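Local coordinates for phenazine biosynthesis protein, PhzF family (Bacillus anthracis, PDB 3EDN), which is of unproven function but belongs to the PhzF family of diaminopimelate epimerase-like proteins, and so is probably an isomerase of a small metabolite, at residues 4-9 with 293-298; 12-17 with 265-270; 59-64 with 96-101; 197-202 with 214-219. One frame throughout, in Å; residues are numbered along the deposited sequence. Where two conformers were deposited one is given.

Contact 1: 4-9 with 293-298; sequences INVFHY and KEFEVL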
# COMPACT_ATOMS: atom_id res chain seq x y z
N ILE A 4 1.03 14.75 -7.91
CA ILE A 4 0.63 13.54 -8.63
C ILE A 4 -0.23 13.93 -9.82
O ILE A 4 -1.21 14.64 -9.66
CB ILE A 4 -0.19 12.59 -7.73
CG1 ILE A 4 0.47 12.39 -6.36
CG2 ILE A 4 -0.44 11.26 -8.44
CD1 ILE A 4 1.91 11.95 -6.44
N ASN A 5 0.14 13.46 -11.01
CA ASN A 5 -0.69 13.70 -12.18
C ASN A 5 -1.78 12.64 -12.28
O ASN A 5 -1.49 11.44 -12.28
CB ASN A 5 0.16 13.71 -13.46
CG ASN A 5 1.08 14.92 -13.53
OD1 ASN A 5 0.72 16.03 -13.15
ND2 ASN A 5 2.27 14.70 -14.07
N VAL A 6 -3.03 13.09 -12.34
CA VAL A 6 -4.18 12.20 -12.41
C VAL A 6 -4.90 12.46 -13.73
O VAL A 6 -5.10 13.59 -14.12
CB VAL A 6 -5.13 12.46 -11.24
CG1 VAL A 6 -6.31 11.48 -11.25
CG2 VAL A 6 -4.36 12.32 -9.93
N PHE A 7 -5.28 11.38 -14.41
CA PHE A 7 -6.06 11.51 -15.63
C PHE A 7 -7.52 11.18 -15.37
O PHE A 7 -7.86 10.39 -14.48
CB PHE A 7 -5.50 10.60 -16.73
CG PHE A 7 -4.19 11.08 -17.27
CD1 PHE A 7 -4.14 11.83 -18.42
CD2 PHE A 7 -3.00 10.78 -16.60
CE1 PHE A 7 -2.93 12.29 -18.91
CE2 PHE A 7 -1.80 11.24 -17.08
CZ PHE A 7 -1.77 11.99 -18.24
N HIS A 8 -8.37 11.86 -16.11
CA HIS A 8 -9.79 11.57 -16.14
C HIS A 8 -10.09 11.05 -17.55
O HIS A 8 -9.89 11.77 -18.53
CB HIS A 8 -10.55 12.88 -15.89
CG HIS A 8 -12.02 12.80 -16.09
ND1 HIS A 8 -12.83 13.91 -15.95
CD2 HIS A 8 -12.84 11.77 -16.43
CE1 HIS A 8 -14.09 13.57 -16.20
NE2 HIS A 8 -14.12 12.28 -16.49
N TYR A 9 -10.49 9.77 -17.64
CA TYR A 9 -11.03 9.19 -18.88
C TYR A 9 -12.46 8.84 -18.59
O TYR A 9 -12.79 8.46 -17.46
CB TYR A 9 -10.27 7.91 -19.28
CG TYR A 9 -9.03 8.19 -20.08
CD1 TYR A 9 -7.95 8.86 -19.51
CD2 TYR A 9 -8.93 7.80 -21.42
CE1 TYR A 9 -6.81 9.14 -20.24
CE2 TYR A 9 -7.79 8.08 -22.17
CZ TYR A 9 -6.73 8.74 -21.56
OH TYR A 9 -5.60 9.04 -22.29
N LYS A 293 -9.52 14.85 -19.22
CA LYS A 293 -8.56 15.85 -18.75
C LYS A 293 -7.46 15.24 -17.90
O LYS A 293 -7.52 14.06 -17.53
CB LYS A 293 -9.26 16.95 -17.93
CG LYS A 293 -9.97 16.48 -16.66
CD LYS A 293 -10.62 17.66 -15.97
CE LYS A 293 -11.35 17.25 -14.71
NZ LYS A 293 -12.70 16.68 -15.06
N GLU A 294 -6.45 16.06 -17.60
CA GLU A 294 -5.38 15.69 -16.69
C GLU A 294 -5.19 16.83 -15.72
O GLU A 294 -5.35 17.99 -16.09
CB GLU A 294 -4.08 15.46 -17.47
CG GLU A 294 -2.93 15.06 -16.58
CD GLU A 294 -1.58 15.19 -17.25
OE1 GLU A 294 -1.51 15.47 -18.48
OE2 GLU A 294 -0.57 14.97 -16.54
N PHE A 295 -4.90 16.50 -14.47
CA PHE A 295 -4.74 17.54 -13.43
C PHE A 295 -3.85 17.05 -12.31
O PHE A 295 -3.53 15.86 -12.21
CB PHE A 295 -6.10 17.96 -12.88
CG PHE A 295 -6.92 16.80 -12.40
CD1 PHE A 295 -6.81 16.36 -11.09
CD2 PHE A 295 -7.79 16.14 -13.26
CE1 PHE A 295 -7.56 15.30 -10.63
CE2 PHE A 295 -8.54 15.07 -12.81
CZ PHE A 295 -8.42 14.64 -11.49
N GLU A 296 -3.43 17.99 -11.46
CA GLU A 296 -2.49 17.67 -10.40
C GLU A 296 -3.21 17.58 -9.08
O GLU A 296 -4.10 18.38 -8.80
CB GLU A 296 -1.45 18.78 -10.26
CG GLU A 296 -0.55 18.99 -11.45
CD GLU A 296 0.44 20.11 -11.21
OE1 GLU A 296 0.27 20.84 -10.22
OE2 GLU A 296 1.38 20.26 -12.01
N VAL A 297 -2.81 16.59 -8.27
CA VAL A 297 -3.28 16.46 -6.90
C VAL A 297 -2.05 16.51 -5.99
O VAL A 297 -1.04 15.89 -6.29
CB VAL A 297 -4.03 15.13 -6.71
CG1 VAL A 297 -4.48 14.96 -5.27
CG2 VAL A 297 -5.23 15.06 -7.66
N LEU A 298 -2.15 17.25 -4.88
CA LEU A 298 -1.04 17.32 -3.94
C LEU A 298 -1.30 16.45 -2.73
O LEU A 298 -2.39 16.48 -2.16
CB LEU A 298 -0.82 18.77 -3.50
CG LEU A 298 -0.68 19.75 -4.67
CD1 LEU A 298 -0.87 21.20 -4.21
CD2 LEU A 298 0.66 19.58 -5.38
O HOH W 1 -1.24 17.57 -14.64
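Strands 4-9 and 293-298 pair antiparallel in the diaminopimelate epimerase-like fold, tying the N-terminal strand to the last strand of the chain. V6 N reaches F295 O at 2.8 Å, almost straight, and equivalent paired bonds join I4 to V297 and H8 to K293. On the face carrying N5, F7, E294 and E296, the extended E294 chain runs beside F7, both pointing the same way. Its carboxylate lies nearly parallel to the ring, planes 21° apart, and E294 CG sits over one ring face, 3.7 Å from the F7 centroid. E294 OE2 ends beside N5 CB; a water donates to N5 OD1 and, weakly, to E294 OE2. On the other face, F295 takes the crowded position between backbone N and carbonyl carbon (chi1 53°), which lays its ring across V6, whose CB lies over the ring. V6 CG2 also meets V297 CG2 at 3.7 Å, and V43 of helix 33-43 packs against both valines. The H8 ring, with CG anti to the backbone N, bonds D10 through NE2. K293 bends at its last torsion, so that its NZ donates to H8 ND1 at 2.9 Å, only 5° out of the ring plane.

Contact 2: 12-17 with 265-270; sequences FTNKPN and DGRVTV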
# COMPACT_ATOMS: atom_id res chain seq x y z
N PHE A 12 -16.86 3.71 -21.52
CA PHE A 12 -18.08 3.34 -22.26
C PHE A 12 -18.64 4.49 -23.10
O PHE A 12 -19.87 4.63 -23.27
CB PHE A 12 -19.16 2.78 -21.33
CG PHE A 12 -18.72 1.60 -20.51
CD1 PHE A 12 -18.25 0.45 -21.12
CD2 PHE A 12 -18.84 1.62 -19.12
CE1 PHE A 12 -17.85 -0.66 -20.35
CE2 PHE A 12 -18.45 0.53 -18.37
CZ PHE A 12 -17.98 -0.61 -18.98
N THR A 13 -17.75 5.31 -23.63
CA THR A 13 -18.15 6.36 -24.57
C THR A 13 -16.97 6.74 -25.44
O THR A 13 -15.81 6.45 -25.12
CB THR A 13 -18.68 7.61 -23.82
OG1 THR A 13 -19.33 8.49 -24.74
CG2 THR A 13 -17.53 8.36 -23.16
N ASN A 14 -17.27 7.40 -26.57
CA ASN A 14 -16.22 7.93 -27.43
C ASN A 14 -16.20 9.45 -27.40
O ASN A 14 -15.38 10.07 -28.08
CB ASN A 14 -16.34 7.39 -28.86
CG ASN A 14 -17.72 7.58 -29.44
OD1 ASN A 14 -18.54 8.32 -28.89
ND2 ASN A 14 -17.99 6.90 -30.55
N LYS A 15 -17.05 10.05 -26.58
CA LYS A 15 -17.07 11.51 -26.46
C LYS A 15 -16.84 12.00 -25.04
O LYS A 15 -17.47 11.52 -24.11
CB LYS A 15 -18.36 12.08 -27.04
CG LYS A 15 -18.46 11.82 -28.54
CD LYS A 15 -19.46 12.70 -29.21
CE LYS A 15 -19.59 12.33 -30.68
NZ LYS A 15 -18.45 12.85 -31.45
N PRO A 16 -15.90 12.95 -24.86
CA PRO A 16 -15.61 13.48 -23.52
C PRO A 16 -16.89 13.92 -22.80
O PRO A 16 -17.79 14.51 -23.43
CB PRO A 16 -14.70 14.69 -23.81
CG PRO A 16 -14.09 14.40 -25.13
CD PRO A 16 -15.10 13.61 -25.90
N ASN A 17 -16.99 13.63 -21.52
CA ASN A 17 -18.10 14.00 -20.65
C ASN A 17 -19.34 13.14 -20.80
O ASN A 17 -20.26 13.34 -20.15
CB ASN A 17 -18.49 15.48 -20.75
CG ASN A 17 -17.30 16.43 -20.67
OD1 ASN A 17 -16.84 16.73 -19.62
ND2 ASN A 17 -16.83 16.83 -21.75
N ASP A 265 -24.00 9.73 -22.96
CA ASP A 265 -24.27 8.80 -24.06
C ASP A 265 -23.33 7.62 -23.98
O ASP A 265 -22.33 7.54 -24.70
CB ASP A 265 -24.17 9.49 -25.43
CG ASP A 265 -24.54 8.55 -26.57
OD1 ASP A 265 -25.35 7.63 -26.35
OD2 ASP A 265 -23.97 8.70 -27.67
N GLY A 266 -23.69 6.69 -23.10
CA GLY A 266 -22.86 5.54 -22.84
C GLY A 266 -23.33 4.34 -23.64
O GLY A 266 -24.53 4.19 -23.90
N ARG A 267 -22.38 3.52 -24.04
CA ARG A 267 -22.68 2.27 -24.73
C ARG A 267 -21.78 1.17 -24.20
O ARG A 267 -20.59 1.38 -23.96
CB ARG A 267 -22.53 2.42 -26.25
CG ARG A 267 -23.65 3.24 -26.89
CD ARG A 267 -23.65 3.12 -28.41
NE ARG A 267 -22.44 3.67 -29.03
CZ ARG A 267 -22.29 4.95 -29.39
NH1 ARG A 267 -23.28 5.82 -29.19
NH2 ARG A 267 -21.16 5.35 -29.95
N VAL A 268 -22.37 0.01 -23.98
CA VAL A 268 -21.63 -1.17 -23.58
C VAL A 268 -21.95 -2.29 -24.55
O VAL A 268 -23.12 -2.56 -24.85
CB VAL A 268 -21.97 -1.62 -22.17
CG1 VAL A 268 -21.07 -2.79 -21.75
CG2 VAL A 268 -21.81 -0.46 -21.21
N THR A 269 -20.91 -2.93 -25.09
CA THR A 269 -21.12 -4.12 -25.92
C THR A 269 -21.13 -5.36 -25.04
O THR A 269 -20.25 -5.55 -24.21
CB THR A 269 -20.04 -4.20 -27.02
OG1 THR A 269 -20.13 -3.02 -27.83
CG2 THR A 269 -20.25 -5.43 -27.90
N VAL A 270 -22.15 -6.20 -25.22
CA VAL A 270 -22.30 -7.41 -24.42
C VAL A 270 -22.24 -8.63 -25.32
O VAL A 270 -22.98 -8.70 -26.30
CB VAL A 270 -23.59 -7.41 -23.58
CG1 VAL A 270 -23.59 -8.63 -22.63
CG2 VAL A 270 -23.72 -6.08 -22.82
O HOH W 2 -20.28 8.35 -31.53
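F12 lays one ring face against V268, whose CG2 stands over the ring, offset toward its rim, 3.9 Å from the F12 centroid and 3.7 Å from F12 CD1. This CH-pi contact docks the loop that joins strands 3-11 and 20-25 onto the start of strand 266-273, within the diaminopimelate epimerase-like fold. F12 sends its CB toward the strand, and with CG anti to the carbonyl carbon (chi1 -56°) the ring comes to lie against V268; V228 and I285 adjoin the same two side chains, and H75 and V78 of helix 74-86 also touch the F12 side chain. The backbone clamps the loop beside it: R267 N donates to F12 O at 2.9 Å, and G266 CA brings its hydrogen to the same oxygen. T13 OG1, anti to its backbone N, donates to D265 O at 3.1 Å from above the carbonyl plane, and weakly accepts K15 N. Farther out the contact turns polar. The R267 chain bends at chi3 (-64°), and NH1 forms salt bridges with D265 OD2, at 3.3 Å, and with D206, whose carboxylate lies close to that of D265. Two acidic groups therefore share one guanidinium, and Q260 donates to D265 OD1. The N14 amide stands steeply to the guanidinium, planes 78° apart; a water accepts from N14 ND2 at 2.9 Å and, weakly, from R267 NH2.

Contact 3: 59-64 with 96-101; sequences IRMRYF and LTIETK. With SO4 (sulfate ion), chain O.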
# COMPACT_ATOMS: atom_id res chain seq x y z
N ILE A 59 0.31 -6.58 -15.47
CA ILE A 59 0.22 -5.45 -14.56
C ILE A 59 -0.66 -5.81 -13.38
O ILE A 59 -1.32 -6.85 -13.39
CB ILE A 59 -0.36 -4.17 -15.24
CG1 ILE A 59 -1.84 -4.37 -15.61
CG2 ILE A 59 0.43 -3.81 -16.48
CD1 ILE A 59 -2.54 -3.05 -15.99
N ARG A 60 -0.63 -4.96 -12.36
CA ARG A 60 -1.53 -5.05 -11.23
C ARG A 60 -2.33 -3.75 -11.19
O ARG A 60 -1.86 -2.70 -11.63
CB ARG A 60 -0.73 -5.25 -9.94
CG ARG A 60 -1.52 -5.27 -8.64
CD ARG A 60 -0.64 -5.86 -7.52
NE ARG A 60 0.60 -5.09 -7.32
CZ ARG A 60 0.77 -4.19 -6.34
NH1 ARG A 60 -0.19 -3.96 -5.46
NH2 ARG A 60 1.92 -3.53 -6.24
N MSE A 61 -3.56 -3.82 -10.70
CA MSE A 61 -4.37 -2.61 -10.56
C MSE A 61 -5.03 -2.60 -9.21
O MSE A 61 -5.51 -3.63 -8.75
CB MSE A 61 -5.48 -2.59 -11.61
CG MSE A 61 -5.07 -2.09 -12.96
SE MSE A 61 -6.64 -1.71 -14.06
CE MSE A 61 -7.27 -0.22 -13.19
N ARG A 62 -5.07 -1.43 -8.57
CA ARG A 62 -5.91 -1.26 -7.39
C ARG A 62 -6.95 -0.20 -7.70
O ARG A 62 -6.69 0.74 -8.47
CB ARG A 62 -5.06 -0.91 -6.15
CG ARG A 62 -4.19 -2.09 -5.70
CD ARG A 62 -3.27 -1.72 -4.53
NE ARG A 62 -3.97 -1.71 -3.26
CZ ARG A 62 -3.38 -1.69 -2.07
NH1 ARG A 62 -2.04 -1.69 -1.97
NH2 ARG A 62 -4.13 -1.71 -0.98
N TYR A 63 -8.12 -0.34 -7.08
CA TYR A 63 -9.30 0.48 -7.40
C TYR A 63 -9.80 1.13 -6.11
O TYR A 63 -10.02 0.42 -5.13
CB TYR A 63 -10.41 -0.41 -7.93
CG TYR A 63 -10.02 -1.35 -9.08
CD1 TYR A 63 -10.03 -0.91 -10.41
CD2 TYR A 63 -9.72 -2.69 -8.83
CE1 TYR A 63 -9.72 -1.78 -11.44
CE2 TYR A 63 -9.39 -3.56 -9.87
CZ TYR A 63 -9.41 -3.11 -11.17
OH TYR A 63 -9.10 -3.97 -12.21
N PHE A 64 -9.97 2.45 -6.10
CA PHE A 64 -10.45 3.13 -4.89
C PHE A 64 -11.60 4.08 -5.18
O PHE A 64 -11.55 4.82 -6.16
CB PHE A 64 -9.33 3.98 -4.27
CG PHE A 64 -8.24 3.18 -3.63
CD1 PHE A 64 -8.23 2.99 -2.25
CD2 PHE A 64 -7.21 2.65 -4.40
CE1 PHE A 64 -7.22 2.27 -1.63
CE2 PHE A 64 -6.20 1.94 -3.79
CZ PHE A 64 -6.20 1.74 -2.40
N LEU A 96 -4.03 -9.00 -22.26
CA LEU A 96 -3.31 -8.55 -21.08
C LEU A 96 -3.82 -9.34 -19.89
O LEU A 96 -5.01 -9.68 -19.84
CB LEU A 96 -3.56 -7.04 -20.86
CG LEU A 96 -2.77 -6.25 -19.81
CD1 LEU A 96 -1.39 -5.95 -20.36
CD2 LEU A 96 -3.46 -4.95 -19.39
N THR A 97 -2.97 -9.60 -18.90
CA THR A 97 -3.47 -10.06 -17.61
C THR A 97 -3.27 -8.98 -16.54
O THR A 97 -2.25 -8.28 -16.53
CB THR A 97 -2.80 -11.36 -17.14
OG1 THR A 97 -1.38 -11.19 -17.16
CG2 THR A 97 -3.18 -12.54 -18.07
N ILE A 98 -4.25 -8.86 -15.66
CA ILE A 98 -4.27 -7.85 -14.61
C ILE A 98 -4.43 -8.54 -13.26
O ILE A 98 -5.43 -9.21 -13.00
CB ILE A 98 -5.44 -6.85 -14.77
CG1 ILE A 98 -5.42 -6.17 -16.15
CG2 ILE A 98 -5.39 -5.81 -13.65
CD1 ILE A 98 -6.67 -5.35 -16.43
N GLU A 99 -3.43 -8.40 -12.40
CA GLU A 99 -3.56 -8.89 -11.05
C GLU A 99 -4.48 -7.98 -10.23
O GLU A 99 -4.25 -6.78 -10.15
CB GLU A 99 -2.20 -8.99 -10.37
CG GLU A 99 -2.34 -9.63 -8.99
CD GLU A 99 -1.06 -9.70 -8.20
OE1 GLU A 99 -0.03 -9.14 -8.65
OE2 GLU A 99 -1.12 -10.32 -7.11
N THR A 100 -5.52 -8.56 -9.64
CA THR A 100 -6.38 -7.81 -8.73
C THR A 100 -6.63 -8.62 -7.47
O THR A 100 -6.29 -9.81 -7.39
CB THR A 100 -7.77 -7.45 -9.34
OG1 THR A 100 -8.63 -8.59 -9.27
CG2 THR A 100 -7.64 -6.94 -10.78
N LYS A 101 -7.24 -7.97 -6.48
CA LYS A 101 -7.53 -8.65 -5.23
C LYS A 101 -8.60 -9.72 -5.41
O LYS A 101 -8.73 -10.63 -4.58
CB LYS A 101 -7.91 -7.63 -4.14
CG LYS A 101 -6.70 -6.81 -3.67
CD LYS A 101 -7.01 -5.95 -2.46
CE LYS A 101 -5.75 -5.28 -1.94
NZ LYS A 101 -6.07 -4.48 -0.73
S SO4 O . -3.29 -3.71 1.95
O1 SO4 O . -1.89 -3.98 2.25
O2 SO4 O . -3.48 -2.30 1.64
O3 SO4 O . -3.71 -4.55 0.83
O4 SO4 O . -4.06 -4.05 3.15
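R60 leaves strand 59-64 alongside E99 of strand 96-100, its parallel neighbour in the diaminopimelate epimerase-like fold. R60 CB lies 4.0 Å from E99 CB; CG passes E99 O, and R60 CD meets E99 OE1 at 3.5 Å. CG is anti to the backbone N (chi1 176°), but the chain then bends at chi3 (58°), carrying the guanidinium off the carboxylate: R60 NE stops 4.3 Å from E99 OE1, beyond a salt bridge. NE donates to S53 O, NH1 to a bound succinic acid, and NH2 to D29 O of the second subunit. E99 is held by S54 and by K2 of that subunit. In the backbone, E99 N donates to I59 O at 2.8 Å, and M61 N to E99 O. On the face opposite R60 and E99 the contacts are mostly apolar: I59 CG1 lies beside I98 CG1, and I98 CG2 meets CG of selenomethionine M61 at 3.8 Å. At the far end R62 NH2 and K101 NZ, two donors of like charge, lie 3.4 Å apart. A sulfate, like the succinic acid probably from the crystallisation liquor, accepts from R62 NH2 through O2 and from K101 NZ through O3, and E34 N of the second subunit also bonds it. E69, salt-bridged to both side chains, and the sulfate would offset the repulsion, consistent with a site at the subunit interface that can accept an anion.

Contact 4: 197-202 with 214-219; sequences IHPICL and RHFSSA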
# COMPACT_ATOMS: atom_id res chain seq x y z
N ILE A 197 -31.84 -0.79 -9.01
CA ILE A 197 -32.95 -0.97 -9.95
C ILE A 197 -32.58 -0.43 -11.33
O ILE A 197 -32.20 0.73 -11.46
CB ILE A 197 -34.27 -0.31 -9.45
CG1 ILE A 197 -34.69 -0.93 -8.11
CG2 ILE A 197 -35.38 -0.49 -10.51
CD1 ILE A 197 -35.98 -0.35 -7.51
N HIS A 198 -32.72 -1.29 -12.34
CA HIS A 198 -32.28 -0.94 -13.68
C HIS A 198 -33.39 -1.14 -14.72
O HIS A 198 -33.46 -2.19 -15.38
CB HIS A 198 -31.06 -1.78 -14.06
CG HIS A 198 -30.24 -1.15 -15.15
ND1 HIS A 198 -29.06 -0.48 -14.89
CD2 HIS A 198 -30.46 -1.04 -16.48
CE1 HIS A 198 -28.57 -0.01 -16.03
NE2 HIS A 198 -29.41 -0.32 -17.00
N PRO A 199 -34.26 -0.14 -14.86
CA PRO A 199 -35.34 -0.23 -15.85
C PRO A 199 -34.79 -0.28 -17.27
O PRO A 199 -33.73 0.31 -17.55
CB PRO A 199 -36.14 1.05 -15.62
CG PRO A 199 -35.78 1.49 -14.21
CD PRO A 199 -34.32 1.11 -14.08
N ILE A 200 -35.49 -0.98 -18.14
CA ILE A 200 -35.04 -1.17 -19.52
C ILE A 200 -36.20 -1.04 -20.51
O ILE A 200 -37.38 -1.18 -20.15
CB ILE A 200 -34.36 -2.55 -19.74
CG1 ILE A 200 -35.37 -3.70 -19.56
CG2 ILE A 200 -33.16 -2.70 -18.81
CD1 ILE A 200 -34.89 -5.03 -20.05
N CYS A 201 -35.85 -0.71 -21.75
CA CYS A 201 -36.80 -0.89 -22.86
C CYS A 201 -36.06 -1.18 -24.16
O CYS A 201 -34.84 -0.96 -24.25
CB CYS A 201 -37.72 0.32 -23.03
SG CYS A 201 -36.86 1.88 -23.34
N LEU A 202 -36.75 -1.70 -25.17
CA LEU A 202 -36.08 -2.04 -26.42
C LEU A 202 -35.97 -0.85 -27.37
O LEU A 202 -35.09 -0.84 -28.25
CB LEU A 202 -36.78 -3.21 -27.14
CG LEU A 202 -36.77 -4.54 -26.37
CD1 LEU A 202 -37.35 -5.66 -27.23
CD2 LEU A 202 -35.37 -4.88 -25.87
N ARG A 214 -31.60 2.55 -17.58
CA ARG A 214 -31.25 3.62 -16.64
C ARG A 214 -30.88 2.91 -15.35
O ARG A 214 -31.42 1.84 -15.05
CB ARG A 214 -32.44 4.54 -16.35
CG ARG A 214 -32.52 5.83 -17.15
CD ARG A 214 -33.52 6.81 -16.54
NE ARG A 214 -32.93 7.95 -15.83
CZ ARG A 214 -33.62 9.06 -15.58
NH1 ARG A 214 -34.88 9.13 -16.00
NH2 ARG A 214 -33.07 10.09 -14.94
N HIS A 215 -29.96 3.48 -14.57
CA HIS A 215 -29.49 2.79 -13.37
C HIS A 215 -29.73 3.60 -12.11
O HIS A 215 -29.12 4.66 -11.92
CB HIS A 215 -28.00 2.45 -13.50
CG HIS A 215 -27.53 1.47 -12.47
ND1 HIS A 215 -27.72 0.11 -12.61
CD2 HIS A 215 -26.92 1.65 -11.28
CE1 HIS A 215 -27.21 -0.51 -11.56
NE2 HIS A 215 -26.72 0.41 -10.73
N PHE A 216 -30.59 3.08 -11.24
CA PHE A 216 -30.86 3.73 -9.97
C PHE A 216 -30.21 2.97 -8.80
O PHE A 216 -30.44 1.78 -8.61
CB PHE A 216 -32.37 3.86 -9.76
CG PHE A 216 -33.06 4.66 -10.83
CD1 PHE A 216 -32.50 5.84 -11.29
CD2 PHE A 216 -34.27 4.23 -11.37
CE1 PHE A 216 -33.15 6.59 -12.28
CE2 PHE A 216 -34.94 4.97 -12.34
CZ PHE A 216 -34.38 6.15 -12.82
N SER A 217 -29.40 3.69 -8.03
CA SER A 217 -28.56 3.08 -7.01
C SER A 217 -29.39 2.49 -5.88
O SER A 217 -30.55 2.86 -5.69
CB SER A 217 -27.61 4.13 -6.42
OG SER A 217 -26.91 4.82 -7.44
N SER A 218 -28.81 1.56 -5.15
CA SER A 218 -29.53 0.96 -4.03
C SER A 218 -29.74 2.03 -2.96
O SER A 218 -29.13 3.11 -3.00
CB SER A 218 -28.75 -0.22 -3.46
OG SER A 218 -27.75 0.23 -2.57
N ALA A 219 -30.60 1.72 -2.00
CA ALA A 219 -30.83 2.63 -0.89
C ALA A 219 -29.55 2.84 -0.09
O ALA A 219 -29.37 3.88 0.55
CB ALA A 219 -31.93 2.09 -0.00
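H198 ND1 and H215 ND1 face each other at 2.7 Å across the beta hairpin of strands 196-201 and 211-216, in the diaminopimelate epimerase-like fold. Their hydrogen bond is nearly straight, 167° at the hydrogen; either nitrogen may be the donor. Each ring offers its edge to the other's nitrogen: they meet rim to rim, planes 55° apart, and both have CG anti to the backbone N. R214 O lies over the centre of the H198 ring, 3.1 Å above its plane, and also receives the CA hydrogen of H198. An oxygen so placed would tend to favour positive charge on the ring. The backbone fixes these groups. I197 N donates to F216 O at 3.0 Å and F216 N returns the bond to I197 O, one antiparallel hydrogen-bonded pair. Past H198, R214 N reaches P199 O at 3.1 Å. P199 packs its CG on F216 CE2 at 4.0 Å, the two side chains crossing at about a right angle. Farther out, helix 230-244 lays A232 and M236 against H198, while T164 of strand 163-168 touches both histidines. The R214 guanidinium is anchored by a salt bridge to E225 and a bond to C175 O, and R214 also packs on E261. One face of that guanidinium is covered by F216 CZ, 3.8 Å above its plane.

How the contacts relate
Contact 4 is the most buried, while contacts 1, 2 and 3 are only partly so. Contacts 1 and 2 adjoin in sequence: strand 3-11 of contact 1 runs into the loop of contact 2, and strand 266-273 of contact 2 pairs with strand 282-298, whose end serves contact 1. Contacts 3 and 4 lie on opposite sides of the chain's centre, their own centres about 28 Å apart. Pairing is regular and antiparallel in contact 1, parallel in contact 3, a single bridge in contact 4 and loop to strand in contact 2. Contact 3 alone reaches the second subunit, with a charged, anion-bound surface; contact 4 instead joins a buried histidine to a partly exposed one.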